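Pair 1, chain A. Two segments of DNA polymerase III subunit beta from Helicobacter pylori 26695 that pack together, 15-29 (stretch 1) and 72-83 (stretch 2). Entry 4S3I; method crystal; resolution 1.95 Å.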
# COMPACT_ATOMS: atom_id res chain seq x y z
N ALA A 15 -20.95 -0.96 -8.88
CA ALA A 15 -21.89 -0.28 -8.00
C ALA A 15 -21.57 -0.56 -6.53
O ALA A 15 -21.57 0.35 -5.70
CB ALA A 15 -23.34 -0.67 -8.33
N LEU A 16 -21.27 -1.82 -6.21
CA LEU A 16 -20.96 -2.19 -4.83
C LEU A 16 -19.67 -1.53 -4.33
O LEU A 16 -19.56 -1.16 -3.16
CB LEU A 16 -20.86 -3.71 -4.69
CG LEU A 16 -22.17 -4.45 -4.89
CD1 LEU A 16 -21.95 -5.94 -4.78
CD2 LEU A 16 -23.22 -3.99 -3.87
N ARG A 17 -18.71 -1.37 -5.23
CA ARG A 17 -17.45 -0.74 -4.83
C ARG A 17 -17.67 0.70 -4.35
O ARG A 17 -17.14 1.10 -3.32
CB ARG A 17 -16.40 -0.81 -5.94
CG ARG A 17 -15.78 -2.21 -6.07
CD ARG A 17 -14.51 -2.25 -6.92
NE ARG A 17 -14.10 -3.64 -7.15
CZ ARG A 17 -13.50 -4.41 -6.23
NH1 ARG A 17 -13.22 -3.93 -5.02
NH2 ARG A 17 -13.18 -5.66 -6.53
N TYR A 18 -18.47 1.45 -5.10
CA TYR A 18 -18.76 2.82 -4.73
C TYR A 18 -19.47 2.91 -3.40
O TYR A 18 -19.30 3.87 -2.66
CB TYR A 18 -19.65 3.47 -5.77
CG TYR A 18 -18.94 3.85 -7.04
CD1 TYR A 18 -17.83 4.69 -7.02
CD2 TYR A 18 -19.40 3.41 -8.28
CE1 TYR A 18 -17.18 5.06 -8.19
CE2 TYR A 18 -18.77 3.78 -9.45
CZ TYR A 18 -17.66 4.60 -9.40
OH TYR A 18 -17.05 4.96 -10.58
N LEU A 19 -20.29 1.91 -3.11
CA LEU A 19 -21.15 1.95 -1.94
C LEU A 19 -20.44 1.62 -0.63
O LEU A 19 -20.95 1.91 0.45
CB LEU A 19 -22.36 1.03 -2.14
CG LEU A 19 -23.40 1.60 -3.09
CD1 LEU A 19 -24.35 0.51 -3.54
CD2 LEU A 19 -24.19 2.73 -2.41
N GLN A 20 -19.25 1.02 -0.73
CA GLN A 20 -18.55 0.54 0.46
C GLN A 20 -18.28 1.67 1.45
O GLN A 20 -18.40 1.49 2.66
CB GLN A 20 -17.25 -0.17 0.08
CG GLN A 20 -17.48 -1.42 -0.76
CD GLN A 20 -18.30 -2.46 -0.03
OE1 GLN A 20 -17.89 -2.94 1.04
NE2 GLN A 20 -19.47 -2.80 -0.57
N ALA A 21 -17.97 2.86 0.93
CA ALA A 21 -17.56 3.97 1.79
C ALA A 21 -18.70 4.50 2.64
O ALA A 21 -18.48 5.30 3.56
CB ALA A 21 -16.96 5.09 0.96
N PHE A 22 -19.92 4.08 2.33
CA PHE A 22 -21.10 4.60 3.02
C PHE A 22 -21.68 3.60 4.00
O PHE A 22 -22.79 3.78 4.50
CB PHE A 22 -22.17 5.01 2.01
CG PHE A 22 -21.70 6.06 1.05
CD1 PHE A 22 -22.00 7.40 1.26
CD2 PHE A 22 -20.94 5.72 -0.06
CE1 PHE A 22 -21.56 8.38 0.37
CE2 PHE A 22 -20.48 6.70 -0.95
CZ PHE A 22 -20.80 8.02 -0.73
N LEU A 23 -20.93 2.54 4.28
CA LEU A 23 -21.36 1.51 5.22
C LEU A 23 -20.49 1.54 6.46
O LEU A 23 -19.28 1.76 6.36
CB LEU A 23 -21.24 0.13 4.58
CG LEU A 23 -21.99 -0.07 3.28
CD1 LEU A 23 -21.58 -1.37 2.64
CD2 LEU A 23 -23.47 -0.06 3.56
N ASP A 24 -21.09 1.32 7.61
CA ASP A 24 -20.31 1.04 8.80
C ASP A 24 -20.12 -0.47 8.82
O ASP A 24 -21.04 -1.21 9.18
CB ASP A 24 -21.05 1.53 10.05
CG ASP A 24 -21.16 3.05 10.09
OD1 ASP A 24 -20.24 3.70 9.56
OD2 ASP A 24 -22.17 3.58 10.63
N LYS A 25 -18.94 -0.92 8.41
CA LYS A 25 -18.75 -2.33 8.05
C LYS A 25 -18.39 -3.27 9.20
O LYS A 25 -18.50 -4.49 9.05
CB LYS A 25 -17.73 -2.46 6.91
CG LYS A 25 -18.18 -1.81 5.60
CD LYS A 25 -17.09 -1.83 4.52
CE LYS A 25 -16.06 -0.71 4.70
NZ LYS A 25 -16.68 0.66 4.66
N LYS A 26 -17.98 -2.73 10.34
CA LYS A 26 -17.39 -3.57 11.40
C LYS A 26 -18.40 -4.42 12.17
O LYS A 26 -18.09 -5.55 12.55
CB LYS A 26 -16.55 -2.73 12.37
CG LYS A 26 -15.25 -2.24 11.71
CD LYS A 26 -14.42 -1.35 12.62
CE LYS A 26 -13.16 -0.88 11.91
NZ LYS A 26 -12.57 0.32 12.55
N ASP A 27 -19.59 -3.88 12.38
CA ASP A 27 -20.65 -4.64 13.04
C ASP A 27 -21.66 -5.08 11.98
O ASP A 27 -22.53 -4.32 11.58
CB ASP A 27 -21.32 -3.81 14.13
CG ASP A 27 -22.49 -4.51 14.78
OD1 ASP A 27 -22.60 -5.76 14.65
OD2 ASP A 27 -23.30 -3.82 15.45
N ALA A 28 -21.52 -6.32 11.52
CA ALA A 28 -22.37 -6.82 10.44
C ALA A 28 -23.79 -7.10 10.92
O ALA A 28 -24.68 -7.32 10.11
CB ALA A 28 -21.76 -8.07 9.81
N SER A 29 -24.00 -7.09 12.23
CA SER A 29 -25.33 -7.33 12.77
C SER A 29 -26.20 -6.05 12.76
O SER A 29 -27.39 -6.08 13.09
CB SER A 29 -25.25 -7.89 14.18
OG SER A 29 -24.88 -6.89 15.11
N ILE A 72 -29.02 -6.18 2.24
CA ILE A 72 -27.95 -7.17 2.30
C ILE A 72 -26.69 -6.51 2.83
O ILE A 72 -26.45 -5.32 2.57
CB ILE A 72 -27.71 -7.81 0.90
CG1 ILE A 72 -26.74 -8.98 0.97
CG2 ILE A 72 -27.28 -6.75 -0.14
CD1 ILE A 72 -26.29 -9.49 -0.40
N ASN A 73 -25.90 -7.27 3.58
CA ASN A 73 -24.60 -6.79 4.05
C ASN A 73 -23.71 -6.41 2.86
O ASN A 73 -23.37 -7.26 2.04
CB ASN A 73 -23.91 -7.86 4.89
CG ASN A 73 -22.61 -7.37 5.50
OD1 ASN A 73 -21.56 -7.41 4.87
ND2 ASN A 73 -22.68 -6.89 6.75
N GLY A 74 -23.36 -5.14 2.77
CA GLY A 74 -22.64 -4.63 1.61
C GLY A 74 -21.23 -5.17 1.43
O GLY A 74 -20.76 -5.37 0.31
N LYS A 75 -20.54 -5.41 2.54
CA LYS A 75 -19.16 -5.90 2.43
C LYS A 75 -19.12 -7.35 1.96
O LYS A 75 -18.35 -7.71 1.07
CB LYS A 75 -18.41 -5.74 3.76
CG LYS A 75 -16.98 -6.33 3.75
CD LYS A 75 -16.42 -6.49 5.16
CE LYS A 75 -14.93 -6.82 5.15
NZ LYS A 75 -14.61 -8.08 4.42
N LYS A 76 -19.96 -8.19 2.57
CA LYS A 76 -20.05 -9.59 2.15
C LYS A 76 -20.52 -9.70 0.70
O LYS A 76 -20.00 -10.51 -0.06
CB LYS A 76 -20.99 -10.37 3.08
CG LYS A 76 -20.48 -10.50 4.52
CD LYS A 76 -21.58 -11.01 5.46
CE LYS A 76 -21.13 -10.99 6.93
NZ LYS A 76 -20.17 -12.08 7.24
N PHE A 77 -21.50 -8.89 0.34
CA PHE A 77 -22.06 -8.85 -1.02
C PHE A 77 -20.93 -8.60 -2.01
O PHE A 77 -20.77 -9.33 -2.98
CB PHE A 77 -23.12 -7.73 -1.13
CG PHE A 77 -24.06 -7.87 -2.31
CD1 PHE A 77 -24.07 -9.01 -3.10
CD2 PHE A 77 -24.93 -6.83 -2.62
CE1 PHE A 77 -24.95 -9.12 -4.19
CE2 PHE A 77 -25.82 -6.93 -3.70
CZ PHE A 77 -25.83 -8.08 -4.48
N LEU A 78 -20.13 -7.58 -1.76
CA LEU A 78 -19.03 -7.28 -2.67
C LEU A 78 -17.96 -8.38 -2.63
O LEU A 78 -17.39 -8.74 -3.67
CB LEU A 78 -18.41 -5.92 -2.34
CG LEU A 78 -17.14 -5.59 -3.11
CD1 LEU A 78 -17.36 -5.63 -4.62
CD2 LEU A 78 -16.60 -4.24 -2.67
N ASP A 79 -17.70 -8.93 -1.45
CA ASP A 79 -16.68 -9.98 -1.36
C ASP A 79 -17.07 -11.17 -2.24
O ASP A 79 -16.23 -11.73 -2.94
CB ASP A 79 -16.45 -10.43 0.10
CG ASP A 79 -15.62 -9.43 0.90
OD1 ASP A 79 -14.89 -8.64 0.27
OD2 ASP A 79 -15.69 -9.46 2.15
N ILE A 80 -18.35 -11.53 -2.21
CA ILE A 80 -18.87 -12.61 -3.05
C ILE A 80 -18.78 -12.28 -4.54
O ILE A 80 -18.17 -13.02 -5.31
CB ILE A 80 -20.32 -12.93 -2.70
CG1 ILE A 80 -20.42 -13.57 -1.31
CG2 ILE A 80 -20.95 -13.84 -3.75
CD1 ILE A 80 -21.86 -13.75 -0.84
N ILE A 81 -19.38 -11.16 -4.95
CA ILE A 81 -19.39 -10.77 -6.36
C ILE A 81 -17.99 -10.69 -6.96
O ILE A 81 -17.76 -11.15 -8.08
CB ILE A 81 -20.13 -9.43 -6.58
CG1 ILE A 81 -21.56 -9.51 -6.06
CG2 ILE A 81 -20.12 -9.03 -8.06
CD1 ILE A 81 -22.32 -10.74 -6.56
N SER A 82 -17.04 -10.12 -6.22
CA SER A 82 -15.70 -9.92 -6.76
C SER A 82 -15.00 -11.26 -7.04
O SER A 82 -14.03 -11.32 -7.81
CB SER A 82 -14.86 -9.05 -5.82
OG SER A 82 -14.65 -9.69 -4.58
N CYS A 83 -15.50 -12.33 -6.44
CA CYS A 83 -14.89 -13.65 -6.63
C CYS A 83 -15.60 -14.48 -7.70
O CYS A 83 -15.20 -15.62 -7.96
CB CYS A 83 -14.85 -14.42 -5.31
SG CYS A 83 -13.54 -13.83 -4.22
O HOH W 1 -19.92 -5.80 7.30

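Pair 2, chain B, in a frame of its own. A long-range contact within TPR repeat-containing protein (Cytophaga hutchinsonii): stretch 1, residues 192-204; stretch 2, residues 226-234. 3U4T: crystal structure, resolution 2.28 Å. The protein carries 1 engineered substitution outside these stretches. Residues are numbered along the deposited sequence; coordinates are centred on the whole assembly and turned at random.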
# COMPACT_ATOMS: atom_id res chain seq x y z
N ASP B 192 22.07 -15.18 -11.68
CA ASP B 192 23.52 -15.12 -11.65
C ASP B 192 24.07 -13.92 -12.41
O ASP B 192 25.25 -13.86 -12.71
CB ASP B 192 24.12 -16.42 -12.18
CG ASP B 192 23.95 -17.57 -11.20
OD1 ASP B 192 24.20 -17.37 -9.98
OD2 ASP B 192 23.57 -18.67 -11.64
N THR B 193 23.18 -12.98 -12.71
CA THR B 193 23.57 -11.76 -13.40
C THR B 193 24.38 -12.00 -14.67
O THR B 193 25.24 -11.19 -15.04
CB THR B 193 24.41 -10.89 -12.46
OG1 THR B 193 23.78 -10.86 -11.17
CG2 THR B 193 24.53 -9.48 -13.00
N LYS B 194 24.10 -13.10 -15.35
CA LYS B 194 24.81 -13.42 -16.57
C LYS B 194 24.49 -12.45 -17.72
O LYS B 194 25.29 -12.28 -18.64
CB LYS B 194 24.49 -14.85 -16.99
CG LYS B 194 24.86 -15.92 -15.96
CD LYS B 194 24.64 -17.32 -16.52
CE LYS B 194 25.43 -17.53 -17.81
NZ LYS B 194 25.21 -18.87 -18.44
N GLN B 195 23.32 -11.82 -17.67
CA GLN B 195 22.90 -10.91 -18.73
C GLN B 195 22.69 -9.45 -18.35
O GLN B 195 22.50 -8.61 -19.23
CB GLN B 195 21.60 -11.40 -19.37
CG GLN B 195 21.59 -12.86 -19.78
CD GLN B 195 20.44 -13.17 -20.71
OE1 GLN B 195 19.34 -12.65 -20.54
NE2 GLN B 195 20.70 -14.02 -21.69
N GLY B 196 22.71 -9.14 -17.06
CA GLY B 196 22.51 -7.77 -16.62
C GLY B 196 21.12 -7.24 -16.91
O GLY B 196 20.93 -6.05 -17.13
N LEU B 197 20.13 -8.13 -16.89
CA LEU B 197 18.74 -7.75 -17.17
C LEU B 197 18.25 -6.59 -16.35
O LEU B 197 17.45 -5.79 -16.82
CB LEU B 197 17.80 -8.93 -16.94
CG LEU B 197 17.88 -10.07 -17.96
CD1 LEU B 197 16.85 -11.14 -17.62
CD2 LEU B 197 17.63 -9.51 -19.36
N ALA B 198 18.73 -6.49 -15.11
CA ALA B 198 18.31 -5.42 -14.22
C ALA B 198 19.11 -4.14 -14.40
O ALA B 198 18.67 -3.07 -13.98
CB ALA B 198 18.41 -5.90 -12.78
N LYS B 199 20.27 -4.26 -15.02
CA LYS B 199 21.17 -3.12 -15.23
C LYS B 199 20.51 -1.82 -15.66
O LYS B 199 20.59 -0.81 -14.98
CB LYS B 199 22.24 -3.50 -16.25
CG LYS B 199 23.23 -2.40 -16.60
CD LYS B 199 24.48 -2.47 -15.77
CE LYS B 199 25.69 -2.09 -16.62
NZ LYS B 199 25.54 -0.75 -17.26
N PRO B 200 19.85 -1.82 -16.82
CA PRO B 200 19.20 -0.59 -17.28
C PRO B 200 18.18 0.03 -16.32
O PRO B 200 18.10 1.26 -16.21
CB PRO B 200 18.55 -1.02 -18.58
CG PRO B 200 18.26 -2.47 -18.36
CD PRO B 200 19.55 -2.94 -17.73
N TYR B 201 17.40 -0.80 -15.64
CA TYR B 201 16.39 -0.27 -14.73
C TYR B 201 17.00 0.41 -13.51
O TYR B 201 16.53 1.46 -13.07
CB TYR B 201 15.42 -1.39 -14.33
CG TYR B 201 14.82 -2.03 -15.57
CD1 TYR B 201 14.02 -1.28 -16.44
CD2 TYR B 201 15.15 -3.32 -15.94
CE1 TYR B 201 13.59 -1.79 -17.65
CE2 TYR B 201 14.73 -3.85 -17.16
CZ TYR B 201 13.95 -3.08 -18.01
OH TYR B 201 13.57 -3.57 -19.23
N TYR B 202 18.06 -0.18 -12.97
CA TYR B 202 18.73 0.42 -11.82
C TYR B 202 19.44 1.69 -12.27
O TYR B 202 19.57 2.65 -11.50
CB TYR B 202 19.73 -0.57 -11.18
CG TYR B 202 19.12 -1.50 -10.15
CD1 TYR B 202 18.29 -1.00 -9.14
CD2 TYR B 202 19.35 -2.88 -10.18
CE1 TYR B 202 17.71 -1.85 -8.19
CE2 TYR B 202 18.77 -3.74 -9.23
CZ TYR B 202 17.95 -3.21 -8.25
OH TYR B 202 17.34 -4.02 -7.33
N GLU B 203 19.90 1.70 -13.53
CA GLU B 203 20.59 2.87 -14.05
C GLU B 203 19.57 3.99 -14.16
O GLU B 203 19.86 5.14 -13.80
CB GLU B 203 21.23 2.58 -15.41
CG GLU B 203 22.47 1.71 -15.30
CD GLU B 203 23.08 1.35 -16.63
OE1 GLU B 203 22.31 1.02 -17.56
OE2 GLU B 203 24.32 1.38 -16.75
N LYS B 204 18.36 3.67 -14.62
CA LYS B 204 17.31 4.68 -14.72
C LYS B 204 16.87 5.12 -13.33
O LYS B 204 16.52 6.28 -13.11
CB LYS B 204 16.12 4.14 -15.51
CG LYS B 204 16.06 4.62 -16.96
CD LYS B 204 15.65 6.09 -17.04
CE LYS B 204 15.43 6.55 -18.48
NZ LYS B 204 14.62 7.80 -18.57
N TYR B 226 24.06 -3.13 -7.02
CA TYR B 226 23.89 -4.03 -8.16
C TYR B 226 24.96 -3.68 -9.21
O TYR B 226 25.71 -4.54 -9.66
CB TYR B 226 22.50 -3.86 -8.78
CG TYR B 226 22.34 -4.61 -10.09
CD1 TYR B 226 22.03 -5.97 -10.10
CD2 TYR B 226 22.56 -3.97 -11.31
CE1 TYR B 226 21.94 -6.67 -11.29
CE2 TYR B 226 22.49 -4.68 -12.50
CZ TYR B 226 22.18 -6.02 -12.48
OH TYR B 226 22.09 -6.71 -13.67
N ILE B 227 25.01 -2.41 -9.58
CA ILE B 227 25.98 -1.97 -10.58
C ILE B 227 27.39 -2.37 -10.18
O ILE B 227 28.11 -2.98 -10.98
CB ILE B 227 25.90 -0.44 -10.78
CG1 ILE B 227 24.48 -0.04 -11.18
CG2 ILE B 227 26.87 -0.01 -11.88
CD1 ILE B 227 24.04 -0.63 -12.49
N ALA B 228 27.80 -2.05 -8.96
CA ALA B 228 29.15 -2.39 -8.50
C ALA B 228 29.46 -3.88 -8.64
O ALA B 228 30.58 -4.25 -9.02
CB ALA B 228 29.35 -1.95 -7.05
N TYR B 229 28.48 -4.74 -8.36
CA TYR B 229 28.67 -6.18 -8.51
C TYR B 229 28.66 -6.54 -9.99
O TYR B 229 29.46 -7.35 -10.44
CB TYR B 229 27.57 -6.96 -7.78
CG TYR B 229 27.66 -6.90 -6.27
CD1 TYR B 229 28.86 -7.19 -5.60
CD2 TYR B 229 26.54 -6.58 -5.49
CE1 TYR B 229 28.94 -7.17 -4.20
CE2 TYR B 229 26.61 -6.56 -4.09
CZ TYR B 229 27.81 -6.85 -3.45
OH TYR B 229 27.87 -6.86 -2.08
N TYR B 230 27.76 -5.94 -10.75
CA TYR B 230 27.69 -6.23 -12.17
C TYR B 230 29.07 -5.98 -12.78
O TYR B 230 29.57 -6.78 -13.57
CB TYR B 230 26.70 -5.30 -12.85
CG TYR B 230 26.76 -5.40 -14.36
CD1 TYR B 230 26.07 -6.42 -15.03
CD2 TYR B 230 27.54 -4.52 -15.10
CE1 TYR B 230 26.16 -6.55 -16.41
CE2 TYR B 230 27.64 -4.65 -16.49
CZ TYR B 230 26.95 -5.66 -17.13
OH TYR B 230 27.03 -5.77 -18.50
N TYR B 231 29.67 -4.85 -12.41
CA TYR B 231 30.95 -4.47 -12.95
C TYR B 231 32.13 -5.24 -12.40
O TYR B 231 33.15 -5.35 -13.07
CB TYR B 231 31.17 -2.97 -12.79
CG TYR B 231 30.44 -2.16 -13.83
CD1 TYR B 231 30.55 -2.47 -15.20
CD2 TYR B 231 29.65 -1.07 -13.47
CE1 TYR B 231 29.88 -1.72 -16.17
CE2 TYR B 231 28.98 -0.32 -14.42
CZ TYR B 231 29.10 -0.64 -15.77
OH TYR B 231 28.42 0.12 -16.70
N THR B 232 32.01 -5.77 -11.18
CA THR B 232 33.08 -6.57 -10.62
C THR B 232 33.07 -7.88 -11.40
O THR B 232 34.12 -8.40 -11.79
CB THR B 232 32.83 -6.85 -9.14
OG1 THR B 232 32.81 -5.60 -8.44
CG2 THR B 232 33.92 -7.73 -8.57
N ILE B 233 31.88 -8.41 -11.65
CA ILE B 233 31.74 -9.63 -12.41
C ILE B 233 32.39 -9.41 -13.77
O ILE B 233 33.15 -10.26 -14.25
CB ILE B 233 30.27 -9.99 -12.63
CG1 ILE B 233 29.63 -10.37 -11.30
CG2 ILE B 233 30.15 -11.12 -13.65
CD1 ILE B 233 28.11 -10.43 -11.33
N ASN B 234 32.09 -8.27 -14.38
CA ASN B 234 32.63 -7.94 -15.70
C ASN B 234 34.04 -7.38 -15.65
O ASN B 234 34.56 -6.87 -16.65
CB ASN B 234 31.67 -6.99 -16.41
CG ASN B 234 30.43 -7.70 -16.90
OD1 ASN B 234 30.45 -8.35 -17.94
ND2 ASN B 234 29.35 -7.61 -16.14
O HOH W 2 20.49 -9.01 -13.45

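Both pairs set a short helical segment against a second helix running roughly the other way. In pair 1 the axes make 145° and approach to 9.7 Å; in pair 2 the values are 139° and 10.5 Å. Over 14 central residues the backbones superpose to 0.7 Å, and the buried areas, 582 and 546 Å², are nearly equal. The same frame is nonetheless filled by very different side chains.

The clearest lesson lies at Gly A74, which matches Tyr B226. In pair 1 the glycine lets the first stretch come close: Leu A23 CD1 rests 3.6 Å from Gly A74 CA, and an ideal CB on the glycine would lie 2.2 Å from that same methyl, a clash. In pair 2 a large ring stands at this position, and the first stretch packs round it. Gly B196, matched to Arg A17, brings its CA to 3.2 Å from Tyr B226 OH, while Ala B198 lays its CB over the face of the Tyr B226 ring, 3.8 Å from Tyr B226 CZ. Tyr B202, the counterpart of Leu A23, packs obliquely on the same ring, its CD2 3.5 Å from Tyr B226 CG. Gly B196 also has a positive phi, which by itself favours glycine, and its missing side chain lets it lie against Tyr B230: an ideal CB there would clash with Tyr B230 CE1 at 2.8 Å.

Gln A20 and Lys B199 coincide to 0.4 Å at CA, and both combine apolar packing with a polar end. Gln A20 packs its CG 3.5 Å from Leu A78 CD2, then turns its amide to the backbone: NE2 donates to Gly A74 O at 3.0 Å and, within its own stretch, to Leu A16 O at 3.1 Å. Lys B199 instead enters a hole formed by Tyr B226, Ile B227, Tyr B230 and Tyr B231. Its CD lies over the face of the Tyr B230 ring, 3.9 Å from the centroid, and its NZ donates to Tyr B231 OH at 3.1 Å while forming a salt bridge with Glu B203 OE2 at 2.5 Å.

Leu A78 and Tyr B230 likewise match, each taking chi1 t and pointing toward the other stretch. Leu A78 receives Leu A16 and also covers one face of the Arg A17 guanidinium with CD1; Leu A16 CD1 in turn sits over the Phe A77 ring, 3.9 Å from its centroid. In pair 1 the largest covered areas belong to Leu A16 and Leu A78; in pair 2, to Tyr B226 and Lys B199. The rule to read is that one backbone frame accepts either a leucine methyl resting on a glycine CA or a tyrosine ring packed obliquely on another tyrosine.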